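Endo-polygalacturonase (Pectobacterium carotovorum subsp. carotovorum, PDB 1BHE) hydrolyses the alpha-1,4 bonds between galacturonic acid units of polygalacturonic acid, a pectin component, and so takes part in the maceration and soft-rotting of plant tissue. Local coordinates at residues 148-156 with 169-177; 228-239 with 253-264. All coordinates share one frame; numbering follows the deposited sequence.

Interaction 1 (148-156 with 169-177); sequences QNTPRLIQI and LINSPNFHV
The guanidinium of Arg152 runs alongside the ring of Phe175, both side chains pointing the same way and their planes only 14° apart, with NH2 lying 3.8 Å from Phe175 CD2. A water that accepts from Arg152 NH2 sits over the centre of one face of the Phe175 ring and donates to Asn174 OD1. At the guanidinium edge, near its plane, lie Asn174 OD1 and the amide of Gln155, whose OE1 takes a bond from Arg152 NH1 at 2.8 Å; that bond and the water fix the rotation of the group. The ring of His176 carries Ser172 CB over one face, while NE2 is bonded to Thr194 OG1 and ND1 to the backbone O of Asp202.

Asn174 suits its place because its amide has both a donor and an acceptor. With CG anti to the backbone N (chi1 -164°), ND2 reaches Thr150 OG1 at 3.0 Å and, more weakly, Thr150 O, while OD1 turns back onto the amide of the next residue, the bond from Phe175 N being 2.6 Å long. A second water joins Thr150 OG1 to Pro173 O and Gln148 NE2.

Next to these polar groups, Leu153 wedges against Ser172, with CG 3.4 Å from Ser172 OG, and its CD1 reaches Leu169 CB. Ile154 CD1 meets Leu169 CD1 at 4.0 Å. The backbone bonds Leu153 N to Phe175 O and Ile154 N to His176 O (2.8 Å) lead into the parallel pairing of Ile154 with Val177. The Phe175 side chain lies about 6 Å from that of Asp223, the predicted proton donor. The chemistry thus changes from an amide and water network to a hydrophobic interior, consistent with a loop shaped at the active-site cleft and anchored in the core.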
loop_
_atom_site.group_PDB
_atom_site.type_symbol
_atom_site.label_atom_id
_atom_site.label_comp_id
_atom_site.label_asym_id
_atom_site.label_seq_id
_atom_site.Cartn_x
_atom_site.Cartn_y
_atom_site.Cartn_z
ATOM N N GLN A 148 -13.364 11.659 0.601
ATOM C CA GLN A 148 -13.816 11.233 -0.719
ATOM C C GLN A 148 -14.141 9.739 -0.661
ATOM O O GLN A 148 -13.570 8.995 0.137
ATOM C CB GLN A 148 -12.795 11.509 -1.814
ATOM C CG GLN A 148 -11.542 10.647 -1.785
ATOM C CD GLN A 148 -10.374 11.371 -1.147
ATOM O OE1 GLN A 148 -10.514 11.866 -0.025
ATOM N NE2 GLN A 148 -9.240 11.436 -1.832
ATOM N N ASN A 149 -15.087 9.329 -1.489
ATOM C CA ASN A 149 -15.471 7.924 -1.580
ATOM C C ASN A 149 -14.990 7.437 -2.940
ATOM O O ASN A 149 -15.572 7.788 -3.967
ATOM C CB ASN A 149 -16.969 7.712 -1.406
ATOM C CG ASN A 149 -17.436 8.146 -0.025
ATOM O OD1 ASN A 149 -17.505 7.327 0.890
ATOM N ND2 ASN A 149 -17.729 9.441 0.097
ATOM N N THR A 150 -13.894 6.687 -2.976
ATOM C CA THR A 150 -13.320 6.164 -4.209
ATOM C C THR A 150 -12.856 4.720 -3.958
ATOM O O THR A 150 -12.415 4.397 -2.857
ATOM C CB THR A 150 -12.101 6.956 -4.707
ATOM O OG1 THR A 150 -11.076 6.905 -3.697
ATOM C CG2 THR A 150 -12.370 8.422 -5.029
ATOM N N PRO A 151 -12.915 3.858 -4.962
ATOM C CA PRO A 151 -12.522 2.471 -4.829
ATOM C C PRO A 151 -11.037 2.181 -4.709
ATOM O O PRO A 151 -10.196 2.690 -5.456
ATOM C CB PRO A 151 -13.055 1.804 -6.097
ATOM C CG PRO A 151 -13.570 2.855 -6.993
ATOM C CD PRO A 151 -13.439 4.181 -6.312
ATOM N N ARG A 152 -10.676 1.313 -3.764
ATOM C CA ARG A 152 -9.340 0.735 -3.685
ATOM C C ARG A 152 -9.188 -0.335 -4.763
ATOM O O ARG A 152 -10.208 -0.909 -5.170
ATOM C CB ARG A 152 -9.102 0.090 -2.314
ATOM C CG ARG A 152 -8.966 1.140 -1.211
ATOM C CD ARG A 152 -8.913 0.476 0.161
ATOM N NE ARG A 152 -8.618 1.458 1.209
ATOM C CZ ARG A 152 -8.734 1.216 2.511
ATOM N NH1 ARG A 152 -9.136 0.031 2.951
ATOM N NH2 ARG A 152 -8.447 2.184 3.376
ATOM N N LEU A 153 -7.973 -0.599 -5.230
ATOM C CA LEU A 153 -7.789 -1.613 -6.265
ATOM C C LEU A 153 -7.930 -3.027 -5.706
ATOM O O LEU A 153 -8.696 -3.847 -6.207
ATOM C CB LEU A 153 -6.425 -1.518 -6.928
ATOM C CG LEU A 153 -6.182 -0.687 -8.168
ATOM C CD1 LEU A 153 -4.866 -1.143 -8.810
ATOM C CD2 LEU A 153 -7.301 -0.725 -9.196
ATOM N N ILE A 154 -7.140 -3.335 -4.677
ATOM C CA ILE A 154 -7.147 -4.685 -4.102
ATOM C C ILE A 154 -7.351 -4.560 -2.595
ATOM O O ILE A 154 -6.546 -3.895 -1.949
ATOM C CB ILE A 154 -5.837 -5.428 -4.406
ATOM C CG1 ILE A 154 -5.720 -5.795 -5.897
ATOM C CG2 ILE A 154 -5.678 -6.697 -3.576
ATOM C CD1 ILE A 154 -4.289 -6.114 -6.300
ATOM N N GLN A 155 -8.395 -5.176 -2.076
ATOM C CA GLN A 155 -8.696 -5.142 -0.643
ATOM C C GLN A 155 -8.742 -6.569 -0.113
ATOM O O GLN A 155 -9.529 -7.391 -0.579
ATOM C CB GLN A 155 -10.044 -4.445 -0.429
ATOM C CG GLN A 155 -10.536 -4.469 1.008
ATOM C CD GLN A 155 -9.833 -3.471 1.905
ATOM O OE1 GLN A 155 -9.541 -2.337 1.533
ATOM N NE2 GLN A 155 -9.554 -3.905 3.136
ATOM N N ILE A 156 -7.861 -6.900 0.817
ATOM C CA ILE A 156 -7.761 -8.247 1.366
ATOM C C ILE A 156 -8.043 -8.233 2.867
ATOM O O ILE A 156 -7.353 -7.539 3.610
ATOM C CB ILE A 156 -6.371 -8.847 1.104
ATOM C CG1 ILE A 156 -5.986 -8.771 -0.382
ATOM C CG2 ILE A 156 -6.322 -10.293 1.586
ATOM C CD1 ILE A 156 -4.488 -8.659 -0.605
ATOM N N LEU A 169 0.144 -2.772 -11.302
ATOM C CA LEU A 169 -1.047 -2.107 -10.781
ATOM C C LEU A 169 -0.903 -0.617 -11.064
ATOM O O LEU A 169 0.060 -0.007 -10.594
ATOM C CB LEU A 169 -1.199 -2.311 -9.271
ATOM C CG LEU A 169 -1.022 -3.732 -8.734
ATOM C CD1 LEU A 169 -1.167 -3.757 -7.220
ATOM C CD2 LEU A 169 -2.008 -4.694 -9.383
ATOM N N ILE A 170 -1.772 -0.057 -11.901
ATOM C CA ILE A 170 -1.679 1.327 -12.300
ATOM C C ILE A 170 -2.948 2.141 -12.070
ATOM O O ILE A 170 -4.074 1.658 -12.074
ATOM C CB ILE A 170 -1.299 1.499 -13.792
ATOM C CG1 ILE A 170 -2.424 1.016 -14.712
ATOM C CG2 ILE A 170 0.010 0.792 -14.125
ATOM C CD1 ILE A 170 -2.130 1.243 -16.187
ATOM N N ASN A 171 -2.729 3.442 -11.908
ATOM C CA ASN A 171 -3.782 4.436 -11.779
ATOM C C ASN A 171 -4.888 4.062 -10.803
ATOM O O ASN A 171 -6.077 4.130 -11.126
ATOM C CB ASN A 171 -4.368 4.705 -13.179
ATOM C CG ASN A 171 -3.291 5.075 -14.189
ATOM O OD1 ASN A 171 -2.366 5.813 -13.853
ATOM N ND2 ASN A 171 -3.411 4.556 -15.407
ATOM N N SER A 172 -4.520 3.728 -9.567
ATOM C CA SER A 172 -5.524 3.359 -8.567
ATOM C C SER A 172 -6.281 4.579 -8.077
ATOM O O SER A 172 -5.702 5.611 -7.730
ATOM C CB SER A 172 -4.832 2.648 -7.393
ATOM O OG SER A 172 -5.790 2.248 -6.439
ATOM N N PRO A 173 -7.605 4.483 -8.015
ATOM C CA PRO A 173 -8.453 5.559 -7.524
ATOM C C PRO A 173 -8.171 5.869 -6.057
ATOM O O PRO A 173 -8.209 7.025 -5.645
ATOM C CB PRO A 173 -9.878 5.065 -7.730
ATOM C CG PRO A 173 -9.757 3.948 -8.718
ATOM C CD PRO A 173 -8.421 3.310 -8.400
ATOM N N ASN A 174 -7.880 4.848 -5.267
ATOM C CA ASN A 174 -7.577 4.983 -3.841
ATOM C C ASN A 174 -6.329 4.149 -3.549
ATOM O O ASN A 174 -5.470 4.070 -4.440
ATOM C CB ASN A 174 -8.792 4.548 -3.046
ATOM C CG ASN A 174 -8.895 4.910 -1.591
ATOM O OD1 ASN A 174 -8.073 4.517 -0.766
ATOM N ND2 ASN A 174 -9.950 5.649 -1.231
ATOM N N PHE A 175 -6.176 3.589 -2.357
ATOM C CA PHE A 175 -4.993 2.764 -2.087
ATOM C C PHE A 175 -4.931 1.609 -3.085
ATOM O O PHE A 175 -5.978 1.107 -3.486
ATOM C CB PHE A 175 -5.029 2.249 -0.649
ATOM C CG PHE A 175 -4.994 3.297 0.431
ATOM C CD1 PHE A 175 -4.890 4.649 0.161
ATOM C CD2 PHE A 175 -5.054 2.892 1.761
ATOM C CE1 PHE A 175 -4.862 5.583 1.179
ATOM C CE2 PHE A 175 -5.016 3.822 2.784
ATOM C CZ PHE A 175 -4.923 5.170 2.497
ATOM N N HIS A 176 -3.728 1.192 -3.474
ATOM C CA HIS A 176 -3.581 0.106 -4.433
ATOM C C HIS A 176 -3.842 -1.258 -3.802
ATOM O O HIS A 176 -4.626 -2.054 -4.322
ATOM C CB HIS A 176 -2.179 0.095 -5.059
ATOM C CG HIS A 176 -1.882 1.263 -5.950
ATOM N ND1 HIS A 176 -1.678 2.535 -5.472
ATOM C CD2 HIS A 176 -1.741 1.331 -7.297
ATOM C CE1 HIS A 176 -1.428 3.352 -6.489
ATOM N NE2 HIS A 176 -1.461 2.653 -7.610
ATOM N N VAL A 177 -3.102 -1.569 -2.736
ATOM C CA VAL A 177 -3.202 -2.861 -2.066
ATOM C C VAL A 177 -3.300 -2.680 -0.551
ATOM O O VAL A 177 -2.480 -2.002 0.075
ATOM C CB VAL A 177 -1.995 -3.785 -2.330
ATOM C CG1 VAL A 177 -2.218 -5.162 -1.697
ATOM C CG2 VAL A 177 -1.670 -3.974 -3.802
HETATM O O HOH W 1 -9.008 8.747 -3.587
HETATM O O HOH W 2 -8.624 4.745 1.858
#

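Interaction 2 (228-239 with 253-264); sequences IKAYKGRAETRN and MSIGSETMGVYN
Arg238 lays its guanidinium flat on one face of the Tyr263 ring, the planes 6° apart and CZ 3.7 Å from the ring centroid, a stacked cation-pi contact with NH2 over the ring centre. From the edge, NE and NH2 both grip Glu236 OE1, NE at 2.8 Å, in the guanidinium plane. The extended arginine is therefore held flat by a carboxylate at its rim and an aromatic face against it, and the carboxylate probably offsets its charge.

At the other end of the contact, Lys229 bends at its last torsion (chi4 -74°), bringing NZ to Gly256 O at 3.0 Å and into a salt bridge with Glu258 OE1, met on its syn lone pair. Glu258 also packs its CB over one face of the Tyr231 ring, a CH-pi contact; Arg234 NH1 lies over the opposite face, toward its rim, its NE bridged to Asp181. Between these polar groups Ile228 CG2 touches Val262 CG1 at 3.9 Å and Ala230 CB meets Val262 CG2, small and branched side chains filling the interior. Ile228 CD1 also rests on Met253 CE at 3.7 Å.

Backbone bonds set this first shell in place. Ile228 pairs with Ile255, then the register slips by two, a beta bulge, before Ala230 pairs with Thr259. Gly256, followed by a cis peptide, and Gly261 adopt positive phi angles that glycine tolerates. Thr237 N bonds to Gly261 O, and Tyr263 N to Thr237 O. A side-chain bond joins two asparagines, Asn264 ND2 to Asn239 OD1 at 2.8 Å; farther out, Asn211 OD1 holds Asn239 ND2 and Arg295 NH1 holds Asn264 OD1. Nearly parallel strands paired on successive faces, with Asn239 and Asn264 aligned between coils, are characteristic of the right-handed parallel beta-helix of family 28 glycosyl hydrolases.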
loop_
_atom_site.group_PDB
_atom_site.type_symbol
_atom_site.label_atom_id
_atom_site.label_comp_id
_atom_site.label_asym_id
_atom_site.label_seq_id
_atom_site.Cartn_x
_atom_site.Cartn_y
_atom_site.Cartn_z
ATOM N N ILE A 228 2.775 0.961 6.877
ATOM C CA ILE A 228 2.514 -0.093 7.861
ATOM C C ILE A 228 1.696 0.486 9.011
ATOM O O ILE A 228 2.117 1.473 9.628
ATOM C CB ILE A 228 3.848 -0.673 8.359
ATOM C CG1 ILE A 228 4.620 -1.316 7.201
ATOM C CG2 ILE A 228 3.648 -1.698 9.467
ATOM C CD1 ILE A 228 6.085 -1.582 7.493
ATOM N N LYS A 229 0.506 -0.048 9.264
ATOM C CA LYS A 229 -0.405 0.485 10.268
ATOM C C LYS A 229 -0.933 -0.564 11.245
ATOM O O LYS A 229 -1.039 -1.749 10.929
ATOM C CB LYS A 229 -1.628 1.147 9.612
ATOM C CG LYS A 229 -1.331 2.205 8.562
ATOM C CD LYS A 229 -2.586 2.714 7.870
ATOM C CE LYS A 229 -2.224 3.599 6.685
ATOM N NZ LYS A 229 -1.728 4.937 7.115
ATOM N N ALA A 230 -1.262 -0.124 12.457
ATOM C CA ALA A 230 -1.848 -0.981 13.487
ATOM C C ALA A 230 -2.909 -0.171 14.235
ATOM O O ALA A 230 -2.657 0.969 14.633
ATOM C CB ALA A 230 -0.798 -1.541 14.419
ATOM N N TYR A 231 -4.108 -0.719 14.371
ATOM C CA TYR A 231 -5.255 -0.033 14.924
ATOM C C TYR A 231 -5.708 -0.469 16.308
ATOM O O TYR A 231 -5.647 -1.639 16.670
ATOM C CB TYR A 231 -6.454 -0.234 13.969
ATOM C CG TYR A 231 -6.263 0.443 12.633
ATOM C CD1 TYR A 231 -5.516 -0.151 11.621
ATOM C CD2 TYR A 231 -6.827 1.689 12.390
ATOM C CE1 TYR A 231 -5.336 0.481 10.404
ATOM C CE2 TYR A 231 -6.652 2.326 11.178
ATOM C CZ TYR A 231 -5.906 1.715 10.191
ATOM O OH TYR A 231 -5.738 2.357 8.986
ATOM N N LYS A 232 -6.221 0.501 17.079
ATOM C CA LYS A 232 -6.720 0.204 18.418
ATOM C C LYS A 232 -7.889 -0.767 18.350
ATOM O O LYS A 232 -8.778 -0.610 17.515
ATOM C CB LYS A 232 -7.164 1.490 19.130
ATOM C CG LYS A 232 -7.202 1.343 20.648
ATOM C CD LYS A 232 -7.611 2.650 21.323
ATOM C CE LYS A 232 -9.122 2.732 21.496
ATOM N NZ LYS A 232 -9.497 3.449 22.754
ATOM N N GLY A 233 -7.883 -1.810 19.177
ATOM C CA GLY A 233 -8.966 -2.776 19.216
ATOM C C GLY A 233 -8.843 -3.866 18.157
ATOM O O GLY A 233 -9.758 -4.667 17.988
ATOM N N ARG A 234 -7.746 -3.874 17.412
ATOM C CA ARG A 234 -7.497 -4.863 16.369
ATOM C C ARG A 234 -6.120 -5.474 16.611
ATOM O O ARG A 234 -5.412 -5.053 17.533
ATOM C CB ARG A 234 -7.608 -4.269 14.970
ATOM C CG ARG A 234 -9.042 -4.067 14.491
ATOM C CD ARG A 234 -9.127 -2.985 13.426
ATOM N NE ARG A 234 -8.486 -3.396 12.176
ATOM C CZ ARG A 234 -8.392 -2.619 11.101
ATOM N NH1 ARG A 234 -8.890 -1.387 11.098
ATOM N NH2 ARG A 234 -7.786 -3.052 10.001
ATOM N N ALA A 235 -5.754 -6.463 15.803
ATOM C CA ALA A 235 -4.483 -7.145 15.976
ATOM C C ALA A 235 -3.262 -6.250 15.872
ATOM O O ALA A 235 -3.234 -5.227 15.186
ATOM C CB ALA A 235 -4.352 -8.281 14.961
ATOM N N GLU A 236 -2.176 -6.720 16.504
ATOM C CA GLU A 236 -0.894 -6.048 16.352
ATOM C C GLU A 236 -0.356 -6.335 14.946
ATOM O O GLU A 236 -0.679 -7.365 14.357
ATOM C CB GLU A 236 0.131 -6.521 17.385
ATOM C CG GLU A 236 -0.232 -6.044 18.785
ATOM C CD GLU A 236 0.507 -6.757 19.896
ATOM O OE1 GLU A 236 1.314 -7.664 19.615
ATOM O OE2 GLU A 236 0.250 -6.410 21.069
ATOM N N THR A 237 0.430 -5.405 14.432
ATOM C CA THR A 237 1.086 -5.600 13.140
ATOM C C THR A 237 2.506 -6.045 13.453
ATOM O O THR A 237 3.258 -5.283 14.064
ATOM C CB THR A 237 1.094 -4.304 12.311
ATOM O OG1 THR A 237 -0.249 -4.043 11.890
ATOM C CG2 THR A 237 2.012 -4.423 11.109
ATOM N N ARG A 238 2.858 -7.282 13.118
ATOM C CA ARG A 238 4.161 -7.828 13.423
ATOM C C ARG A 238 4.791 -8.615 12.281
ATOM O O ARG A 238 4.115 -9.258 11.481
ATOM C CB ARG A 238 4.070 -8.860 14.572
ATOM C CG ARG A 238 3.517 -8.356 15.882
ATOM C CD ARG A 238 3.539 -9.456 16.947
ATOM N NE ARG A 238 3.453 -8.816 18.247
ATOM C CZ ARG A 238 4.446 -8.558 19.083
ATOM N NH1 ARG A 238 5.701 -8.880 18.827
ATOM N NH2 ARG A 238 4.111 -7.944 20.212
ATOM N N ASN A 239 6.118 -8.708 12.322
ATOM C CA ASN A 239 6.904 -9.524 11.417
ATOM C C ASN A 239 6.757 -9.131 9.955
ATOM O O ASN A 239 5.996 -9.737 9.199
ATOM C CB ASN A 239 6.510 -11.007 11.613
ATOM C CG ASN A 239 6.536 -11.462 13.062
ATOM O OD1 ASN A 239 7.291 -10.918 13.871
ATOM N ND2 ASN A 239 5.702 -12.435 13.415
ATOM N N MET A 253 8.639 5.077 2.618
ATOM C CA MET A 253 8.618 3.765 3.258
ATOM C C MET A 253 8.208 4.074 4.698
ATOM O O MET A 253 9.048 4.379 5.550
ATOM C CB MET A 253 9.982 3.095 3.169
ATOM C CG MET A 253 10.178 1.856 4.030
ATOM S SD MET A 253 8.978 0.553 3.656
ATOM C CE MET A 253 8.015 0.535 5.164
ATOM N N SER A 254 6.896 4.169 4.925
ATOM C CA SER A 254 6.361 4.634 6.181
ATOM C C SER A 254 5.693 3.642 7.118
ATOM O O SER A 254 5.198 2.579 6.768
ATOM C CB SER A 254 5.315 5.742 5.885
ATOM O OG SER A 254 5.868 6.760 5.066
ATOM N N ILE A 255 5.658 4.054 8.384
ATOM C CA ILE A 255 4.973 3.388 9.480
ATOM C C ILE A 255 4.057 4.452 10.100
ATOM O O ILE A 255 4.567 5.526 10.439
ATOM C CB ILE A 255 5.899 2.801 10.542
ATOM C CG1 ILE A 255 6.671 1.584 10.004
ATOM C CG2 ILE A 255 5.149 2.397 11.806
ATOM C CD1 ILE A 255 7.842 1.176 10.883
ATOM N N GLY A 256 2.761 4.196 10.199
ATOM C CA GLY A 256 1.837 5.181 10.767
ATOM C C GLY A 256 0.873 5.673 9.689
ATOM O O GLY A 256 0.906 5.173 8.568
ATOM N N SER A 257 0.005 6.603 10.049
ATOM C CA SER A 257 -0.033 7.240 11.355
ATOM C C SER A 257 -0.626 6.417 12.477
ATOM O O SER A 257 -0.408 6.676 13.669
ATOM C CB SER A 257 -0.826 8.561 11.218
ATOM O OG SER A 257 -0.036 9.468 10.446
ATOM N N GLU A 258 -1.374 5.376 12.121
ATOM C CA GLU A 258 -1.934 4.485 13.147
ATOM C C GLU A 258 -0.788 3.595 13.604
ATOM O O GLU A 258 -0.300 2.759 12.843
ATOM C CB GLU A 258 -3.144 3.743 12.593
ATOM C CG GLU A 258 -4.243 4.698 12.134
ATOM C CD GLU A 258 -4.090 5.150 10.696
ATOM O OE1 GLU A 258 -3.080 4.861 10.028
ATOM O OE2 GLU A 258 -5.006 5.816 10.177
ATOM N N THR A 259 -0.304 3.825 14.833
ATOM C CA THR A 259 0.821 3.056 15.342
ATOM C C THR A 259 0.468 2.309 16.618
ATOM O O THR A 259 1.292 2.235 17.533
ATOM C CB THR A 259 2.067 3.933 15.598
ATOM O OG1 THR A 259 1.751 5.007 16.496
ATOM C CG2 THR A 259 2.627 4.502 14.300
ATOM N N MET A 260 -0.694 1.671 16.674
ATOM C CA MET A 260 -1.104 0.930 17.865
ATOM C C MET A 260 -0.537 -0.482 17.914
ATOM O O MET A 260 -1.285 -1.456 17.904
ATOM C CB MET A 260 -2.636 0.893 17.942
ATOM C CG MET A 260 -3.261 2.282 18.018
ATOM S SD MET A 260 -2.587 3.217 19.410
ATOM C CE MET A 260 -3.108 2.196 20.784
ATOM N N GLY A 261 0.780 -0.621 17.983
ATOM C CA GLY A 261 1.430 -1.917 18.070
ATOM C C GLY A 261 2.009 -2.406 16.753
ATOM O O GLY A 261 1.441 -3.291 16.113
ATOM N N VAL A 262 3.159 -1.874 16.374
ATOM C CA VAL A 262 3.898 -2.264 15.179
ATOM C C VAL A 262 5.226 -2.853 15.646
ATOM O O VAL A 262 5.980 -2.170 16.348
ATOM C CB VAL A 262 4.164 -1.076 14.243
ATOM C CG1 VAL A 262 5.110 -1.451 13.113
ATOM C CG2 VAL A 262 2.845 -0.539 13.701
ATOM N N TYR A 263 5.475 -4.127 15.356
ATOM C CA TYR A 263 6.664 -4.816 15.823
ATOM C C TYR A 263 7.445 -5.592 14.771
ATOM O O TYR A 263 6.866 -6.202 13.872
ATOM C CB TYR A 263 6.260 -5.894 16.870
ATOM C CG TYR A 263 5.463 -5.380 18.049
ATOM C CD1 TYR A 263 4.077 -5.274 17.979
ATOM C CD2 TYR A 263 6.093 -4.992 19.222
ATOM C CE1 TYR A 263 3.342 -4.789 19.045
ATOM C CE2 TYR A 263 5.366 -4.509 20.297
ATOM C CZ TYR A 263 3.997 -4.407 20.198
ATOM O OH TYR A 263 3.253 -3.925 21.248
ATOM N N ASN A 264 8.758 -5.653 14.942
ATOM C CA ASN A 264 9.662 -6.450 14.133
ATOM C C ASN A 264 9.565 -6.228 12.633
ATOM O O ASN A 264 9.206 -7.101 11.840
ATOM C CB ASN A 264 9.424 -7.930 14.483
ATOM C CG ASN A 264 10.437 -8.886 13.908
ATOM O OD1 ASN A 264 11.598 -8.545 13.675
ATOM N ND2 ASN A 264 10.011 -10.122 13.647
HETATM O O HOH W 3 -2.959 -3.598 18.703
#

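Overall arrangement
Both contacts join neighbouring coils of the same parallel beta-helix, and all of interaction 1 precedes interaction 2 along the chain. Their centres lie about 20 Å apart and their nearest atoms about 5 Å apart, so they are not in contact. Strand 154-157 pairs with 177-180, which pairs with 204-207 and then with 226-230, so the two contacts share a run of parallel strands. Interaction 1 lies mostly in the loops leading into that run; interaction 2 spans that face (228-230 with 253-256) and another (237-239 with 262-264). Each has a residue close to an inferred catalytic one, the Ser254 side chain being about 5 Å from that of His251; the contacts thus lie along the stack of coils that carries the catalytic region.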